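Local atomic coordinates of N-acetyltransferase family protein (Bacillus anthracis, PDB entry 3LNB), a protein that probably transfers an acetyl group from acetyl-coenzyme A to arylamines, and inactivates the antibiotic sulfamethoxazole. Residues K79-K83 against N84-E88; I172-T176 against G177-I181. The protein carries 1 engineered substitution. All blocks are in the same frame, centred on the assembly; numbering follows the deposited sequence.

Interaction 1: K79-K83 against N84-E88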
# COMPACT_ATOMS: atom_id res chain seq x y z
N LYS A 79 -4.85 -12.97 10.82
CA LYS A 79 -3.80 -13.32 11.76
C LYS A 79 -3.08 -12.04 12.17
O LYS A 79 -3.21 -11.00 11.51
CB LYS A 79 -2.77 -14.26 11.12
CG LYS A 79 -3.24 -15.67 10.90
CD LYS A 79 -2.14 -16.55 10.31
CE LYS A 79 -1.05 -16.83 11.33
NZ LYS A 79 -0.29 -18.07 10.99
N ASN A 80 -2.32 -12.11 13.25
CA ASN A 80 -1.56 -10.95 13.69
C ASN A 80 -0.45 -10.76 12.68
O ASN A 80 -0.06 -11.70 11.98
CB ASN A 80 -0.98 -11.18 15.08
CG ASN A 80 -0.35 -12.54 15.23
OD1 ASN A 80 -1.04 -13.56 15.19
ND2 ASN A 80 0.97 -12.58 15.40
N ILE A 81 0.07 -9.54 12.61
CA ILE A 81 1.13 -9.22 11.68
C ILE A 81 2.50 -9.57 12.25
O ILE A 81 2.81 -9.26 13.40
CB ILE A 81 1.10 -7.71 11.35
CG1 ILE A 81 -0.32 -7.29 10.94
CG2 ILE A 81 2.10 -7.39 10.25
CD1 ILE A 81 -0.83 -7.97 9.69
N SER A 82 3.32 -10.23 11.43
CA SER A 82 4.67 -10.62 11.80
C SER A 82 5.42 -10.89 10.49
O SER A 82 4.80 -11.15 9.46
CB SER A 82 4.67 -11.89 12.66
OG SER A 82 4.51 -13.05 11.85
N LYS A 83 6.75 -10.82 10.54
CA LYS A 83 7.56 -11.05 9.35
C LYS A 83 7.16 -12.37 8.70
O LYS A 83 6.80 -12.42 7.52
CB LYS A 83 9.05 -11.10 9.72
CG LYS A 83 9.95 -11.51 8.56
CD LYS A 83 11.41 -11.68 8.99
CE LYS A 83 12.03 -10.35 9.37
NZ LYS A 83 13.40 -10.54 9.92
N ASN A 84 7.22 -13.45 9.48
CA ASN A 84 6.88 -14.76 8.99
C ASN A 84 5.48 -14.84 8.38
O ASN A 84 5.31 -15.38 7.29
CB ASN A 84 6.99 -15.79 10.11
CG ASN A 84 6.31 -17.08 9.77
OD1 ASN A 84 6.86 -17.92 9.04
ND2 ASN A 84 5.08 -17.25 10.24
N ASN A 85 4.48 -14.31 9.08
CA ASN A 85 3.11 -14.33 8.59
C ASN A 85 2.97 -13.54 7.29
O ASN A 85 2.19 -13.90 6.41
CB ASN A 85 2.14 -13.78 9.64
CG ASN A 85 1.94 -14.75 10.80
OD1 ASN A 85 2.20 -15.94 10.66
ND2 ASN A 85 1.46 -14.24 11.93
N LEU A 86 3.73 -12.46 7.18
CA LEU A 86 3.70 -11.64 5.98
C LEU A 86 4.33 -12.41 4.82
O LEU A 86 3.80 -12.44 3.72
CB LEU A 86 4.43 -10.32 6.22
CG LEU A 86 3.67 -9.38 7.16
CD1 LEU A 86 4.55 -8.22 7.55
CD2 LEU A 86 2.41 -8.89 6.47
N VAL A 87 5.48 -13.04 5.08
CA VAL A 87 6.15 -13.82 4.04
C VAL A 87 5.23 -14.96 3.59
O VAL A 87 5.09 -15.23 2.40
CB VAL A 87 7.49 -14.42 4.55
CG1 VAL A 87 8.06 -15.38 3.51
CG2 VAL A 87 8.49 -13.30 4.85
N GLU A 88 4.58 -15.62 4.55
CA GLU A 88 3.68 -16.73 4.23
C GLU A 88 2.50 -16.29 3.37
O GLU A 88 2.21 -16.89 2.34
CB GLU A 88 3.15 -17.36 5.50
CG GLU A 88 2.40 -18.67 5.26
CD GLU A 88 3.29 -19.71 4.59
OE1 GLU A 88 4.47 -19.82 5.01
OE2 GLU A 88 2.82 -20.41 3.67

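Interaction 2: I172-T176 against G177-I181. With FMT (formic acid), chain C.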
# COMPACT_ATOMS: atom_id res chain seq x y z
N ILE A 172 6.72 14.35 -7.15
CA ILE A 172 7.03 13.02 -7.64
C ILE A 172 5.85 12.67 -8.55
O ILE A 172 4.69 12.78 -8.15
CB ILE A 172 7.09 11.98 -6.50
CG1 ILE A 172 8.28 12.27 -5.57
CG2 ILE A 172 7.16 10.57 -7.09
CD1 ILE A 172 9.62 12.38 -6.28
N SER A 173 6.15 12.28 -9.79
CA SER A 173 5.08 11.94 -10.71
C SER A 173 5.22 10.51 -11.19
O SER A 173 6.32 10.00 -11.36
CB SER A 173 5.08 12.89 -11.91
OG SER A 173 6.26 12.74 -12.68
N SER A 174 4.08 9.84 -11.38
CA SER A 174 4.07 8.48 -11.86
C SER A 174 2.81 8.33 -12.68
O SER A 174 2.08 9.30 -12.88
CB SER A 174 4.08 7.48 -10.70
OG SER A 174 2.87 7.50 -9.97
N GLN A 175 2.53 7.12 -13.16
CA GLN A 175 1.33 6.90 -13.95
C GLN A 175 0.06 7.08 -13.11
O GLN A 175 -1.02 7.25 -13.65
CB GLN A 175 1.36 5.50 -14.56
CG GLN A 175 1.32 4.37 -13.53
CD GLN A 175 1.24 3.00 -14.18
OE1 GLN A 175 2.14 2.60 -14.92
NE2 GLN A 175 0.14 2.28 -13.93
N THR A 176 0.19 7.05 -11.79
CA THR A 176 -1.00 7.18 -10.95
C THR A 176 -1.34 8.63 -10.60
O THR A 176 -2.43 8.91 -10.11
CB THR A 176 -0.86 6.38 -9.63
OG1 THR A 176 0.07 7.03 -8.77
CG2 THR A 176 -0.38 4.95 -9.93
N GLY A 177 -0.40 9.53 -10.84
CA GLY A 177 -0.63 10.93 -10.54
C GLY A 177 0.63 11.61 -10.02
O GLY A 177 1.74 11.13 -10.24
N GLU A 178 0.44 12.74 -9.33
CA GLU A 178 1.57 13.49 -8.78
C GLU A 178 1.47 13.53 -7.26
O GLU A 178 0.37 13.56 -6.71
CB GLU A 178 1.57 14.92 -9.31
CG GLU A 178 1.54 15.03 -10.82
CD GLU A 178 1.98 16.41 -11.29
OE1 GLU A 178 1.38 17.41 -10.85
OE2 GLU A 178 2.93 16.48 -12.10
N TYR A 179 2.62 13.53 -6.59
CA TYR A 179 2.65 13.55 -5.13
C TYR A 179 3.76 14.43 -4.56
O TYR A 179 4.81 14.60 -5.17
CB TYR A 179 2.83 12.12 -4.59
CG TYR A 179 1.89 11.12 -5.20
CD1 TYR A 179 2.17 10.52 -6.42
CD2 TYR A 179 0.70 10.79 -4.56
CE1 TYR A 179 1.28 9.61 -7.00
CE2 TYR A 179 -0.20 9.89 -5.12
CZ TYR A 179 0.10 9.30 -6.35
OH TYR A 179 -0.79 8.42 -6.92
N ARG A 180 3.51 14.97 -3.37
CA ARG A 180 4.48 15.81 -2.69
C ARG A 180 4.26 15.76 -1.19
O ARG A 180 3.14 15.54 -0.71
CB ARG A 180 4.35 17.27 -3.16
CG ARG A 180 3.08 17.97 -2.68
CD ARG A 180 2.99 19.41 -3.19
NE ARG A 180 1.76 20.05 -2.74
CZ ARG A 180 1.32 21.25 -3.14
NH1 ARG A 180 2.02 21.96 -4.01
NH2 ARG A 180 0.19 21.73 -2.66
N ILE A 181 5.35 15.96 -0.45
CA ILE A 181 5.31 15.97 1.00
C ILE A 181 5.43 17.41 1.49
O ILE A 181 6.19 18.21 0.95
CB ILE A 181 6.49 15.17 1.61
CG1 ILE A 181 6.40 13.70 1.21
CG2 ILE A 181 6.48 15.33 3.13
CD1 ILE A 181 5.10 13.02 1.63
C FMT C . 6.26 5.59 -12.85
O1 FMT C . 6.86 6.64 -12.86
O2 FMT C . 5.02 5.53 -13.37
O HOH W 1 -3.64 9.41 -7.85

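Interaction 1: K79-K83 against N84-E88
N85 reaches back along the chain and uses its amide to bind the loop that leads into its own helix. ND2 of N85 donates to the backbone O of N80 (3.0 Å), arriving tilted from that carbonyl's plane, and OD1 of the same amide lies 3.3 Å from NZ of K79, a weak bond. With CG beside the backbone N (chi1 -73°), the asparagine is turned back toward the loop, and its short, two-ended amide can serve a carbonyl and an ammonium group at once. The bent K79 chain crosses it at about a right angle. A further weak bond to OD1 comes from ND2 of N84.

S82 is the N-cap of helix 83-92. Its hydroxyl OG accepts from the N-H of N85 at 3.0 Å, and the bond is nearly straight (164°), so a backbone donor that the first helical turn cannot pair internally is satisfied by a side chain. Serine suits the place because its oxygen sits one carbon from the backbone; chi1 of 79° sets OG between N and the carbonyl carbon, facing the helix start. The carbonyl of S82 meanwhile takes the N-H of L86 (2.8 Å), and that of K83 takes the N-H of V87 (2.8 Å), beginning the regular helical ladder.

K83, the first residue of the helix, points away from N84-E88, and its exposed chain touches L35 and Y108. On the buried side, L86 meets I81: CD1 of L86 packs 3.7 Å from CG2 of I81. Both branched apolar chains also touch E101 of helix 99-112, while I81 leans on V231 of helix 228-240, whose N232 holds the backbone N of I81.

Interaction 2: I172-T176 against G177-I181
A tight beta hairpin joins strand 172-174 to strand 177-182 through a type I turn, S174 to G177, at the edge of the larger antiparallel sheet. I172 and Y179 form a hydrogen-bonded pair: N of I172 donates to O of Y179 (2.8 Å), and N of Y179 donates to O of I172 (2.7 Å). S174 and G177 form the next such pair, but unevenly. N of S174 donates to O of G177 at 2.9 Å, whereas N of G177 approaches O of S174 from above the carbonyl plane, at 3.2 Å. S173 and E178 form the non-hydrogen-bonded pair between them, and E178 makes a salt bridge to R196.

Glycine is needed just after the turn, since the backbone of G177 (phi 143°, psi -160°) would press any CB against the carbonyl O of T176. S174 adds an ST turn, its OG accepting from N of T176 at 3.3 Å. Its neighbour Q175 donates its backbone N-H to O2 of a formic acid molecule (3.0 Å), also bound by H163 and probably left from the crystallisation liquor.

L193 and M195 touch the Y179 side chain. OG1 of T176 lies at the edge of the Y179 ring, in its plane, and the two side chains cross at about a right angle. OG1 of T176 and OH of Y179 are only 2.5 Å apart, so short that the detail is doubtful, and a water joins the phenol to O of T176. T176 also bonds L160 O through OG1. A threonine hydroxyl that has given its hydrogen to a carbonyl can still receive one, so the phenol oxygen of this buried tyrosine has polar company in T176 and the water.

How the interactions relate
Following the chain from the N terminus, interaction 1 comes first, where the loop after helix 71-75 turns into helix 83-92. Interaction 2 follows well downstream, where strand 172-174 reverses into strand 177-182. Each is a short local closure completed within ten consecutive residues, so the two stand in series and neither nests in nor crosses the other. Interactions 1 and 2 lie on opposite sides of the chain's centre; the centres of interactions 1 and 2 are about 30 Å apart, and the nearest atoms of interactions 1 and 2 about 22 Å apart. Interaction 1 belongs to the helical part, next to helices 99-112 and 228-240; interaction 2 finishes one edge of the eight-stranded sheet.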